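DNA replication and repair protein RecF (Caldanaerobacter subterraneus subsp. tengcongensis, PDB 5Z69) binds ATP, probably binds single-stranded DNA, and acts as a recombination mediator in the RecFOR pathway of DNA repair. Local coordinates at residues N20-K25 with I363-V368; F14-R19 with E72-V77; L10-V15 with K25-E30; E30-I35 with F343-T348. All coordinates share one frame; numbering follows the deposited sequence.

From the N terminus, interaction 3 closes the shortest loop, pairing residues 10-15 with 25-30 as a hairpin. Interaction 2 starts from the same strand, 9-16, and joins its far end to residues 72-77, extending the antiparallel sheet. Interaction 1 spans most of the chain, from residues 20-25 to the turn at 363-368, and crosses interactions 2 and 3. Interaction 4, pairing 30-35 with 343-348, is nested inside that long loop, follows interaction 3 in series and crosses interaction 2. Interactions 2 and 3 build the antiparallel sheet and interaction 4 the mixed sheet; interaction 1 bridges the two sheets. Interactions 1, 2 and 4 all reach the bound nucleotide.

Interaction 1: N20-K25 with I363-V368; sequences NLKKQK and IYDGIV. With AGS (phosphothiophosphoric acid-adenylate ester), chain C.
The flat amide of Asn20 lies between Gly366 and the ribose of AGS: CA of Gly366 is on one face, 3.6 Å from ND2, and O4' of AGS on the other, 3.5 Å from CG. Asn45 and Gln41 bind the ends of this amide. Gly366 belongs to the type I' beta turn Tyr364-Ile367, which joins the last two strands of the mixed sheet. The second amide, of Gln24, uses both polar ends. NE2 gives an in-plane bond to Gly366 O (3.0 Å), OE1 accepts from Val368 N (3.3 Å), and CG2 of Val368 sits over one amide face, 3.7 Å from NE2. An alanine at Gln24 would probably leave Val368 N without its acceptor and Gly366 O with one donor fewer. Gly366 O also accepts from Lys22 N (2.9 Å), from the opposite face of its plane, so two bonds grip it. A side chain at Gly366 would clash with Asn20 O. Two waters link Asp365, one to Asn20 ND2 and one to the Lys22 amine. The Lys22 chain bends at chi2 (-70°) and chi4, and NZ donates a hydrogen bond to Asp365 O (2.9 Å), with only a long salt bridge, 4.0 Å, to OD1.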
# COMPACT_ATOMS: atom_id res chain seq x y z
N ASN A 20 16.85 36.60 10.00
CA ASN A 20 17.60 37.41 10.95
C ASN A 20 18.96 37.81 10.38
O ASN A 20 19.77 38.40 11.09
CB ASN A 20 17.79 36.64 12.27
CG ASN A 20 18.93 35.62 12.21
OD1 ASN A 20 19.10 34.92 11.21
ND2 ASN A 20 19.72 35.57 13.27
N LEU A 21 19.27 37.45 9.14
CA LEU A 21 20.62 37.75 8.60
C LEU A 21 20.77 39.25 8.33
O LEU A 21 19.82 39.87 7.80
CB LEU A 21 20.85 36.92 7.32
CG LEU A 21 21.42 35.50 7.41
CD1 LEU A 21 20.63 34.81 8.36
CD2 LEU A 21 21.27 34.75 6.10
N LYS A 22 21.89 39.84 8.71
CA LYS A 22 22.13 41.22 8.37
C LYS A 22 22.42 41.35 6.87
O LYS A 22 22.68 40.35 6.19
CB LYS A 22 23.26 41.78 9.21
CG LYS A 22 23.08 41.58 10.70
CD LYS A 22 21.96 42.46 11.21
CE LYS A 22 21.84 42.47 12.75
NZ LYS A 22 21.06 41.33 13.29
N LYS A 23 22.30 42.58 6.36
CA LYS A 23 22.49 42.88 4.95
C LYS A 23 23.96 42.74 4.60
O LYS A 23 24.78 43.57 4.97
CB LYS A 23 21.99 44.30 4.65
CG LYS A 23 21.72 44.59 3.20
CD LYS A 23 21.24 46.04 3.06
CE LYS A 23 21.25 46.49 1.61
NZ LYS A 23 20.42 47.73 1.40
N GLN A 24 24.31 41.66 3.90
CA GLN A 24 25.73 41.41 3.70
C GLN A 24 26.02 40.56 2.47
O GLN A 24 25.15 39.83 1.99
CB GLN A 24 26.31 40.75 4.97
CG GLN A 24 25.65 39.45 5.33
CD GLN A 24 25.73 39.11 6.81
OE1 GLN A 24 26.73 39.38 7.49
NE2 GLN A 24 24.66 38.53 7.33
N LYS A 25 27.24 40.70 1.95
CA LYS A 25 27.72 39.88 0.85
C LYS A 25 28.75 38.94 1.41
O LYS A 25 29.63 39.34 2.16
CB LYS A 25 28.31 40.72 -0.26
CG LYS A 25 28.93 39.91 -1.40
CD LYS A 25 29.60 40.87 -2.43
CE LYS A 25 28.57 41.86 -3.01
NZ LYS A 25 29.10 42.68 -4.15
N ILE A 363 28.96 32.83 12.71
CA ILE A 363 27.75 33.64 12.76
C ILE A 363 27.25 33.84 14.18
O ILE A 363 27.05 32.87 14.93
CB ILE A 363 26.61 33.04 11.95
CG1 ILE A 363 27.01 32.87 10.48
CG2 ILE A 363 25.36 33.92 12.09
CD1 ILE A 363 25.87 32.37 9.59
N TYR A 364 27.02 35.09 14.53
CA TYR A 364 26.36 35.46 15.77
C TYR A 364 25.37 36.59 15.48
O TYR A 364 25.77 37.60 14.90
CB TYR A 364 27.40 35.90 16.82
CG TYR A 364 26.77 36.23 18.15
CD1 TYR A 364 26.73 37.53 18.63
CD2 TYR A 364 26.20 35.23 18.92
CE1 TYR A 364 26.15 37.82 19.85
CE2 TYR A 364 25.61 35.51 20.14
CZ TYR A 364 25.59 36.81 20.60
OH TYR A 364 25.01 37.07 21.82
N ASP A 365 24.14 36.47 15.92
CA ASP A 365 23.17 37.52 15.73
C ASP A 365 22.97 37.92 14.26
O ASP A 365 22.82 39.06 13.94
CB ASP A 365 23.54 38.71 16.58
CG ASP A 365 22.40 39.68 16.79
OD1 ASP A 365 21.24 39.29 16.71
OD2 ASP A 365 22.67 40.84 17.03
N GLY A 366 22.98 36.94 13.39
CA GLY A 366 22.75 37.13 11.99
C GLY A 366 23.88 37.82 11.27
O GLY A 366 23.75 38.24 10.19
N ILE A 367 24.99 37.92 11.95
CA ILE A 367 26.15 38.54 11.40
C ILE A 367 27.21 37.50 11.15
O ILE A 367 27.59 36.80 12.04
CB ILE A 367 26.69 39.51 12.39
CG1 ILE A 367 25.60 40.46 12.84
CG2 ILE A 367 27.83 40.27 11.79
CD1 ILE A 367 25.97 41.20 14.09
N VAL A 368 27.69 37.44 9.92
CA VAL A 368 28.61 36.41 9.50
C VAL A 368 30.03 36.92 9.43
O VAL A 368 30.33 37.72 8.61
CB VAL A 368 28.21 35.87 8.12
CG1 VAL A 368 29.02 34.67 7.75
CG2 VAL A 368 26.76 35.53 8.09
PG AGS C . 20.44 25.48 13.00
S1G AGS C . 22.09 24.76 12.24
O2G AGS C . 20.40 25.18 14.53
O3G AGS C . 19.26 24.71 12.32
PB AGS C . 20.42 28.18 13.85
O1B AGS C . 21.61 29.07 13.67
O2B AGS C . 20.44 27.47 15.21
O3B AGS C . 20.33 27.04 12.71
PA AGS C . 18.45 29.74 12.58
O1A AGS C . 19.52 29.89 11.49
O2A AGS C . 17.23 28.94 12.26
O3A AGS C . 19.12 29.10 13.88
O5' AGS C . 18.03 31.14 13.10
C5' AGS C . 16.67 31.42 13.28
C4' AGS C . 16.65 32.62 14.17
O4' AGS C . 16.21 33.76 13.40
C3' AGS C . 15.70 32.50 15.36
O3' AGS C . 16.23 33.19 16.49
C2' AGS C . 14.41 33.10 14.81
O2' AGS C . 13.60 33.68 15.82
C1' AGS C . 14.93 34.18 13.86
N9 AGS C . 14.08 34.42 12.70
C8 AGS C . 13.37 33.49 11.98
N7 AGS C . 12.66 34.00 11.00
C5 AGS C . 12.92 35.35 11.08
C6 AGS C . 12.47 36.46 10.32
N6 AGS C . 11.64 36.35 9.28
N1 AGS C . 12.91 37.68 10.68
C2 AGS C . 13.75 37.80 11.72
N3 AGS C . 14.24 36.83 12.50
C4 AGS C . 13.79 35.63 12.12
O HOH W 1 19.71 37.75 15.41
O HOH W 2 20.83 42.85 16.00

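Interaction 2: F14-R19 with E72-V77; sequences FVDNFR and EEYFYV. With AGS (phosphothiophosphoric acid-adenylate ester), chain C.
Tyr74 meets two neighbours from different directions. Its OH donates to Asp16 OD2 at 2.7 Å, arriving from above the carboxylate plane, and that plane stands 87° from the ring. Over one ring face lies Asn17 ND2, 3.6 Å above the plane and shifted toward the rim. The first torsion of Tyr74 sets CG between the backbone N and the carbonyl carbon, which starts the ring on the side of Asn17. A phenylalanine in place of Tyr74 would probably leave Asp16 OD2 without its hydroxyl donor. ND2 of Asn17 also makes a weak bond to Tyr74 O (3.4 Å), and a water links it to Glu72 OE2.

Phe18 and Phe75 lie side by side, pointing the same way, yet their rings form an edge-to-face pair, centroids 5.2 Å apart and planes at 87°. CD1 of Phe18 is at once over the Phe75 face and 3.6 Å from CG2 of Val77. Glu48 and Ala49 of helix 43-55 touch Phe18, and Leu53 touches Val77. On the sheet face of Asp16 and Tyr76, the Tyr76 ring turns its edge to Phe14 CD2, and its OH bonds to Glu92.

The backbone evidence is a reciprocal pair, Asp16 N to Tyr76 O (2.9 Å) and Tyr76 N to Asp16 O, between strands whose directions differ by 177°. Past Asp16 the chain leaves the sheet, and Arg19 NH1 bonds to N7 of AGS at 3.2 Å, its guanidinium edge toward that atom. Arg19 NE is held by Glu48. These are two inner strands of the antiparallel sheet, whose following loop supplies the arginine that binds adenine N7, in a P-loop ATPase.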
# COMPACT_ATOMS: atom_id res chain seq x y z
N PHE A 14 24.46 37.31 -1.67
CA PHE A 14 24.11 38.58 -1.03
C PHE A 14 22.73 38.42 -0.42
O PHE A 14 21.80 38.04 -1.13
CB PHE A 14 24.11 39.73 -2.02
CG PHE A 14 23.80 41.07 -1.39
CD1 PHE A 14 24.80 41.78 -0.73
CD2 PHE A 14 22.53 41.61 -1.45
CE1 PHE A 14 24.53 43.01 -0.12
CE2 PHE A 14 22.23 42.85 -0.84
CZ PHE A 14 23.23 43.54 -0.18
N VAL A 15 22.59 38.70 0.88
CA VAL A 15 21.29 38.58 1.53
C VAL A 15 20.82 39.91 2.12
O VAL A 15 21.55 40.59 2.82
CB VAL A 15 21.31 37.49 2.63
CG1 VAL A 15 21.41 36.10 2.00
CG2 VAL A 15 22.48 37.72 3.60
N ASP A 16 19.58 40.26 1.81
CA ASP A 16 19.01 41.54 2.22
C ASP A 16 17.63 41.30 2.87
O ASP A 16 16.72 40.81 2.21
CB ASP A 16 18.92 42.47 1.01
CG ASP A 16 18.40 43.86 1.35
OD1 ASP A 16 18.33 44.20 2.56
OD2 ASP A 16 18.06 44.61 0.39
N ASN A 17 17.49 41.64 4.15
CA ASN A 17 16.25 41.37 4.91
C ASN A 17 15.85 39.90 4.89
O ASN A 17 14.65 39.57 4.94
CB ASN A 17 15.07 42.20 4.40
CG ASN A 17 15.26 43.68 4.63
OD1 ASN A 17 15.93 44.10 5.58
ND2 ASN A 17 14.67 44.49 3.77
N PHE A 18 16.82 39.00 4.80
CA PHE A 18 16.48 37.60 4.81
C PHE A 18 16.54 37.07 6.24
O PHE A 18 17.60 37.09 6.85
CB PHE A 18 17.40 36.78 3.89
CG PHE A 18 16.93 35.36 3.70
CD1 PHE A 18 16.06 35.03 2.67
CD2 PHE A 18 17.33 34.37 4.59
CE1 PHE A 18 15.63 33.73 2.50
CE2 PHE A 18 16.88 33.05 4.42
CZ PHE A 18 16.03 32.73 3.37
N ARG A 19 15.39 36.63 6.77
CA ARG A 19 15.31 36.13 8.14
C ARG A 19 15.98 37.11 9.13
O ARG A 19 15.74 38.31 9.08
CB ARG A 19 15.95 34.74 8.25
CG ARG A 19 15.21 33.63 7.48
CD ARG A 19 13.97 33.10 8.23
NE ARG A 19 13.54 31.81 7.70
CZ ARG A 19 12.51 31.10 8.16
NH1 ARG A 19 11.77 31.53 9.18
NH2 ARG A 19 12.21 29.94 7.62
N GLU A 72 9.88 44.11 7.88
CA GLU A 72 10.33 44.66 6.61
C GLU A 72 9.29 44.32 5.56
O GLU A 72 8.37 43.60 5.83
CB GLU A 72 11.71 44.13 6.24
CG GLU A 72 12.79 44.55 7.22
CD GLU A 72 13.01 46.07 7.27
OE1 GLU A 72 13.51 46.56 8.31
OE2 GLU A 72 12.70 46.76 6.27
N GLU A 73 9.43 44.87 4.35
CA GLU A 73 8.41 44.60 3.33
C GLU A 73 8.82 43.59 2.25
O GLU A 73 7.98 43.17 1.45
CB GLU A 73 8.02 45.92 2.66
CG GLU A 73 7.09 46.75 3.54
CD GLU A 73 6.57 47.98 2.82
OE1 GLU A 73 7.25 48.46 1.89
OE2 GLU A 73 5.48 48.44 3.18
N TYR A 74 10.11 43.25 2.21
CA TYR A 74 10.65 42.31 1.21
C TYR A 74 11.89 41.61 1.71
O TYR A 74 12.53 42.07 2.66
CB TYR A 74 11.02 43.04 -0.10
CG TYR A 74 12.29 43.87 0.03
CD1 TYR A 74 12.23 45.20 0.48
CD2 TYR A 74 13.54 43.34 -0.28
CE1 TYR A 74 13.39 45.98 0.61
CE2 TYR A 74 14.69 44.09 -0.15
CZ TYR A 74 14.61 45.42 0.28
OH TYR A 74 15.77 46.12 0.41
N PHE A 75 12.26 40.53 1.05
CA PHE A 75 13.64 40.07 1.14
C PHE A 75 14.22 39.91 -0.26
O PHE A 75 13.49 39.84 -1.26
CB PHE A 75 13.77 38.78 1.94
CG PHE A 75 13.29 37.53 1.22
CD1 PHE A 75 14.07 36.92 0.24
CD2 PHE A 75 12.09 36.93 1.56
CE1 PHE A 75 13.64 35.76 -0.41
CE2 PHE A 75 11.63 35.78 0.91
CZ PHE A 75 12.40 35.17 -0.06
N TYR A 76 15.53 39.82 -0.32
CA TYR A 76 16.20 39.72 -1.58
C TYR A 76 17.45 38.88 -1.42
O TYR A 76 18.24 39.11 -0.49
CB TYR A 76 16.54 41.13 -2.10
CG TYR A 76 17.44 41.16 -3.33
CD1 TYR A 76 16.93 40.89 -4.59
CD2 TYR A 76 18.78 41.46 -3.22
CE1 TYR A 76 17.74 40.95 -5.73
CE2 TYR A 76 19.61 41.52 -4.36
CZ TYR A 76 19.06 41.28 -5.61
OH TYR A 76 19.83 41.30 -6.74
N VAL A 77 17.61 37.92 -2.31
CA VAL A 77 18.82 37.08 -2.30
C VAL A 77 19.42 37.06 -3.69
O VAL A 77 18.69 36.87 -4.68
CB VAL A 77 18.52 35.64 -1.83
CG1 VAL A 77 19.79 34.80 -1.81
CG2 VAL A 77 17.88 35.65 -0.43
PG AGS C . 20.44 25.48 13.00
S1G AGS C . 22.09 24.76 12.24
O2G AGS C . 20.40 25.18 14.53
O3G AGS C . 19.26 24.71 12.32
PB AGS C . 20.42 28.18 13.85
O1B AGS C . 21.61 29.07 13.67
O2B AGS C . 20.44 27.47 15.21
O3B AGS C . 20.33 27.04 12.71
PA AGS C . 18.45 29.74 12.58
O1A AGS C . 19.52 29.89 11.49
O2A AGS C . 17.23 28.94 12.26
O3A AGS C . 19.12 29.10 13.88
O5' AGS C . 18.03 31.14 13.10
C5' AGS C . 16.67 31.42 13.28
C4' AGS C . 16.65 32.62 14.17
O4' AGS C . 16.21 33.76 13.40
C3' AGS C . 15.70 32.50 15.36
O3' AGS C . 16.23 33.19 16.49
C2' AGS C . 14.41 33.10 14.81
O2' AGS C . 13.60 33.68 15.82
C1' AGS C . 14.93 34.18 13.86
N9 AGS C . 14.08 34.42 12.70
C8 AGS C . 13.37 33.49 11.98
N7 AGS C . 12.66 34.00 11.00
C5 AGS C . 12.92 35.35 11.08
C6 AGS C . 12.47 36.46 10.32
N6 AGS C . 11.64 36.35 9.28
N1 AGS C . 12.91 37.68 10.68
C2 AGS C . 13.75 37.80 11.72
N3 AGS C . 14.24 36.83 12.50
C4 AGS C . 13.79 35.63 12.12
O HOH W 3 14.59 47.52 4.05

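Interaction 3: L10-V15 with K25-E30; sequences LKEIFV and KLEFCE
Apolar contact centres on Phe28, whose ring carbon CE2 lies 3.6 Å from Leu10 CD2 and 3.7 Å from Ile13 CG2. The Ile13 methyl is at the edge of the ring, near its plane, while Leu10 runs beside the phenylalanine, pointing the same way. Outside these strands, Phe346 and Phe361 make edge-to-face pairs with Phe28, and Leu10 and Ile13 also touch Ile50 of helix 43-55. On the other sheet face, Lys25 CB comes to the Phe14 ring edge, 3.7 Å from Phe14 CD1.

Backbone hydrogen bonds define the beta hairpin of strands 9-16 and 24-27. Ile13 and Leu26 exchange two of them, with Leu26 N to Ile13 O at 2.8 Å, and Phe28 N gives a third to Lys11 O. The axes run 164° apart. Beyond the pairing, Cys29 is disulfide-bonded to Cys359.

Charged groups form a separate cluster. The Glu12 chain, extended beyond CG, carries the carboxylate to the Lys25 methylenes, OE2 lying 3.5 Å from Lys25 CD. Its distance to NZ, 4.0 Å, exceeds a salt bridge, but two waters link the Glu12 carboxylate to that amine. Glu12 OE1 lies 3.8 Å from Glu27 OE2; like charges this close would probably disfavour each other, which the nearby Lys25 amine may partly offset.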
# COMPACT_ATOMS: atom_id res chain seq x y z
N LEU A 10 29.18 28.10 -5.74
CA LEU A 10 28.59 29.37 -5.35
C LEU A 10 29.70 30.31 -4.97
O LEU A 10 30.36 30.11 -3.94
CB LEU A 10 27.62 29.17 -4.19
CG LEU A 10 26.92 30.43 -3.66
CD1 LEU A 10 25.97 31.01 -4.73
CD2 LEU A 10 26.19 30.15 -2.34
N LYS A 11 29.97 31.31 -5.80
CA LYS A 11 31.09 32.20 -5.55
C LYS A 11 30.78 33.08 -4.37
O LYS A 11 31.63 33.36 -3.54
CB LYS A 11 31.39 33.08 -6.78
CG LYS A 11 31.48 32.33 -8.10
CD LYS A 11 31.89 33.30 -9.22
CE LYS A 11 32.04 32.59 -10.56
NZ LYS A 11 32.45 33.58 -11.60
N GLU A 12 29.53 33.52 -4.32
CA GLU A 12 29.14 34.48 -3.32
C GLU A 12 27.63 34.51 -3.22
O GLU A 12 26.93 34.07 -4.14
CB GLU A 12 29.69 35.90 -3.66
CG GLU A 12 28.96 36.52 -4.82
CD GLU A 12 29.26 38.00 -5.01
OE1 GLU A 12 30.44 38.35 -5.22
OE2 GLU A 12 28.32 38.82 -4.96
N ILE A 13 27.14 35.04 -2.12
CA ILE A 13 25.71 35.29 -1.99
C ILE A 13 25.53 36.63 -1.30
O ILE A 13 26.34 37.03 -0.44
CB ILE A 13 24.99 34.16 -1.20
CG1 ILE A 13 23.47 34.22 -1.43
CG2 ILE A 13 25.31 34.25 0.29
CD1 ILE A 13 22.70 32.96 -0.88
N PHE A 14 24.46 37.31 -1.67
CA PHE A 14 24.11 38.58 -1.03
C PHE A 14 22.73 38.42 -0.42
O PHE A 14 21.80 38.04 -1.13
CB PHE A 14 24.11 39.73 -2.02
CG PHE A 14 23.80 41.07 -1.39
CD1 PHE A 14 24.80 41.78 -0.73
CD2 PHE A 14 22.53 41.61 -1.45
CE1 PHE A 14 24.53 43.01 -0.12
CE2 PHE A 14 22.23 42.85 -0.84
CZ PHE A 14 23.23 43.54 -0.18
N VAL A 15 22.59 38.70 0.88
CA VAL A 15 21.29 38.58 1.53
C VAL A 15 20.82 39.91 2.12
O VAL A 15 21.55 40.59 2.82
CB VAL A 15 21.31 37.49 2.63
CG1 VAL A 15 21.41 36.10 2.00
CG2 VAL A 15 22.48 37.72 3.60
N LYS A 25 27.24 40.70 1.95
CA LYS A 25 27.72 39.88 0.85
C LYS A 25 28.75 38.94 1.41
O LYS A 25 29.63 39.34 2.16
CB LYS A 25 28.31 40.72 -0.26
CG LYS A 25 28.93 39.91 -1.40
CD LYS A 25 29.60 40.87 -2.43
CE LYS A 25 28.57 41.86 -3.01
NZ LYS A 25 29.10 42.68 -4.15
N LEU A 26 28.61 37.67 1.08
CA LEU A 26 29.51 36.64 1.59
C LEU A 26 30.21 35.97 0.43
O LEU A 26 29.55 35.54 -0.51
CB LEU A 26 28.73 35.61 2.40
CG LEU A 26 27.80 36.17 3.47
CD1 LEU A 26 27.12 35.01 4.17
CD2 LEU A 26 28.60 37.01 4.45
N GLU A 27 31.53 35.89 0.50
CA GLU A 27 32.30 35.26 -0.57
C GLU A 27 32.83 33.94 -0.08
O GLU A 27 33.44 33.83 0.98
CB GLU A 27 33.46 36.16 -1.03
CG GLU A 27 33.03 37.52 -1.57
CD GLU A 27 33.98 38.07 -2.65
OE1 GLU A 27 35.09 37.52 -2.87
OE2 GLU A 27 33.60 39.06 -3.30
N PHE A 28 32.58 32.90 -0.85
CA PHE A 28 32.86 31.55 -0.34
C PHE A 28 34.11 30.94 -0.95
O PHE A 28 34.74 31.57 -1.79
CB PHE A 28 31.66 30.64 -0.54
CG PHE A 28 30.42 31.12 0.17
CD1 PHE A 28 30.44 31.33 1.55
CD2 PHE A 28 29.27 31.43 -0.55
CE1 PHE A 28 29.30 31.80 2.23
CE2 PHE A 28 28.12 31.92 0.11
CZ PHE A 28 28.14 32.10 1.51
N CYS A 29 34.45 29.72 -0.53
CA CYS A 29 35.70 29.08 -0.92
C CYS A 29 35.45 27.76 -1.61
O CYS A 29 34.34 27.18 -1.52
CB CYS A 29 36.62 28.87 0.31
SG CYS A 29 35.82 28.45 1.92
N GLU A 30 36.47 27.28 -2.30
CA GLU A 30 36.49 25.90 -2.79
C GLU A 30 36.55 24.96 -1.60
O GLU A 30 37.24 25.24 -0.62
CB GLU A 30 37.69 25.67 -3.71
CG GLU A 30 37.66 26.46 -5.01
CD GLU A 30 36.87 25.78 -6.11
OE1 GLU A 30 36.24 24.71 -5.85
OE2 GLU A 30 36.87 26.31 -7.24
O HOH W 4 34.40 32.53 -4.03
O HOH W 5 27.37 41.15 -6.07
O HOH W 6 30.71 40.76 -6.11

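Interaction 4: E30-I35 with F343-T348; sequences EGVNLI and FQSFIT
Asn33 lays its amide against the ring of Phe346, the two planes only 21° apart and stacked. ND2 is over one ring face, and the Asn33 CB meets CD1 of the ring at 3.7 Å. The first torsion (chi1 -65°) places CG of Asn33 beside the backbone N, anti to the carbonyl carbon. The side chain runs alongside Phe346, pointing the same way. ND2 makes weak bonds to Ser345 O across the contact (3.4 Å) and to Gly31 O within its own segment, while OD1 accepts from Cys29 N. The Phe346 ring has Ile35 CD1 at its edge, near its plane, 3.9 Å from CD1, and Phe28 makes an edge-to-face pair with it.

Beneath these side chains runs a parallel strand pair in the core sheet of the P-loop ATPase, where strand 32-36 leads into the Walker A loop and helix 43-55. Asn33 pairs with Phe346 and bonds to the residues flanking it, as in parallel pairing: Asn33 N binds Ser345 O and Asn33 O receives Ile347 N. Ile35 N reaches Ile347 O at 2.7 Å. Ser345 N meets Gly31 O from above its carbonyl plane (42° out of it). Gly31 has backbone angles that would jam any side chain against the preceding carbonyl.

The other face bears Val32, Leu34, Ser345 and Ile347. The Val32 and Ile347 side chains cross at a slant, with CG1 of Val32 3.8 Å from CD1 of Ile347, and Ser345 OG lies 3.5 Å from Val32 CG2. At the C-terminal end Thr348 CA lies 3.0 Å from Ile35 O in a CA-H...O contact; its OG1 bonds to Asp323 N and Asp322 OD1, and its side chain touches Lys43 and AGS.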
# COMPACT_ATOMS: atom_id res chain seq x y z
N GLU A 30 36.47 27.28 -2.30
CA GLU A 30 36.49 25.90 -2.79
C GLU A 30 36.55 24.96 -1.60
O GLU A 30 37.24 25.24 -0.62
CB GLU A 30 37.69 25.67 -3.71
CG GLU A 30 37.66 26.46 -5.01
CD GLU A 30 36.87 25.78 -6.11
OE1 GLU A 30 36.24 24.71 -5.85
OE2 GLU A 30 36.87 26.31 -7.24
N GLY A 31 35.83 23.86 -1.69
CA GLY A 31 35.89 22.84 -0.65
C GLY A 31 34.89 23.10 0.44
O GLY A 31 33.77 23.51 0.16
N VAL A 32 35.30 22.90 1.69
CA VAL A 32 34.41 22.99 2.84
C VAL A 32 34.30 24.43 3.35
O VAL A 32 35.29 25.05 3.74
CB VAL A 32 34.89 22.06 3.99
CG1 VAL A 32 34.06 22.25 5.23
CG2 VAL A 32 34.90 20.58 3.53
N ASN A 33 33.08 24.97 3.31
CA ASN A 33 32.79 26.25 3.94
C ASN A 33 32.12 25.97 5.27
O ASN A 33 30.96 25.57 5.31
CB ASN A 33 31.91 27.13 3.04
CG ASN A 33 32.60 27.52 1.73
OD1 ASN A 33 32.93 28.68 1.53
ND2 ASN A 33 32.83 26.56 0.84
N LEU A 34 32.87 26.13 6.36
CA LEU A 34 32.37 25.85 7.70
C LEU A 34 31.60 27.06 8.22
O LEU A 34 32.13 28.16 8.30
CB LEU A 34 33.53 25.50 8.65
CG LEU A 34 33.28 24.81 9.99
CD1 LEU A 34 33.08 25.82 11.10
CD2 LEU A 34 32.09 23.85 9.92
N ILE A 35 30.32 26.86 8.54
CA ILE A 35 29.54 27.93 9.15
C ILE A 35 29.17 27.51 10.56
O ILE A 35 28.40 26.58 10.75
CB ILE A 35 28.28 28.22 8.34
CG1 ILE A 35 28.66 28.64 6.92
CG2 ILE A 35 27.44 29.29 9.04
CD1 ILE A 35 27.68 28.18 5.88
N PHE A 343 33.69 18.30 -3.92
CA PHE A 343 32.52 19.21 -3.89
C PHE A 343 32.82 20.54 -3.20
O PHE A 343 33.63 20.61 -2.28
CB PHE A 343 31.32 18.58 -3.15
CG PHE A 343 30.83 17.29 -3.74
CD1 PHE A 343 29.73 17.29 -4.59
CD2 PHE A 343 31.44 16.08 -3.42
CE1 PHE A 343 29.26 16.11 -5.13
CE2 PHE A 343 30.98 14.90 -3.94
CZ PHE A 343 29.89 14.90 -4.80
N GLN A 344 32.12 21.60 -3.59
CA GLN A 344 31.98 22.71 -2.65
C GLN A 344 30.90 22.28 -1.65
O GLN A 344 29.85 21.78 -2.05
CB GLN A 344 31.58 24.02 -3.34
CG GLN A 344 31.50 25.19 -2.38
CD GLN A 344 30.94 26.46 -3.02
OE1 GLN A 344 29.95 26.41 -3.76
NE2 GLN A 344 31.55 27.60 -2.72
N SER A 345 31.16 22.43 -0.36
CA SER A 345 30.15 22.10 0.65
C SER A 345 29.98 23.23 1.65
O SER A 345 30.87 24.03 1.86
CB SER A 345 30.50 20.79 1.39
OG SER A 345 31.79 20.88 1.99
N PHE A 346 28.79 23.28 2.25
CA PHE A 346 28.48 24.23 3.29
C PHE A 346 28.07 23.42 4.49
O PHE A 346 27.08 22.70 4.44
CB PHE A 346 27.39 25.22 2.84
CG PHE A 346 27.85 26.16 1.75
CD1 PHE A 346 28.32 27.43 2.07
CD2 PHE A 346 27.84 25.76 0.42
CE1 PHE A 346 28.78 28.29 1.06
CE2 PHE A 346 28.31 26.60 -0.60
CZ PHE A 346 28.79 27.87 -0.27
N ILE A 347 28.85 23.51 5.56
CA ILE A 347 28.60 22.70 6.75
C ILE A 347 28.34 23.57 7.97
O ILE A 347 29.16 24.44 8.32
CB ILE A 347 29.79 21.75 7.04
CG1 ILE A 347 30.02 20.79 5.86
CG2 ILE A 347 29.52 20.92 8.29
CD1 ILE A 347 31.23 19.87 6.04
N THR A 348 27.21 23.35 8.63
CA THR A 348 26.91 24.10 9.84
C THR A 348 27.34 23.32 11.06
O THR A 348 27.22 22.08 11.11
CB THR A 348 25.41 24.46 9.95
OG1 THR A 348 24.62 23.27 9.97
CG2 THR A 348 24.98 25.34 8.79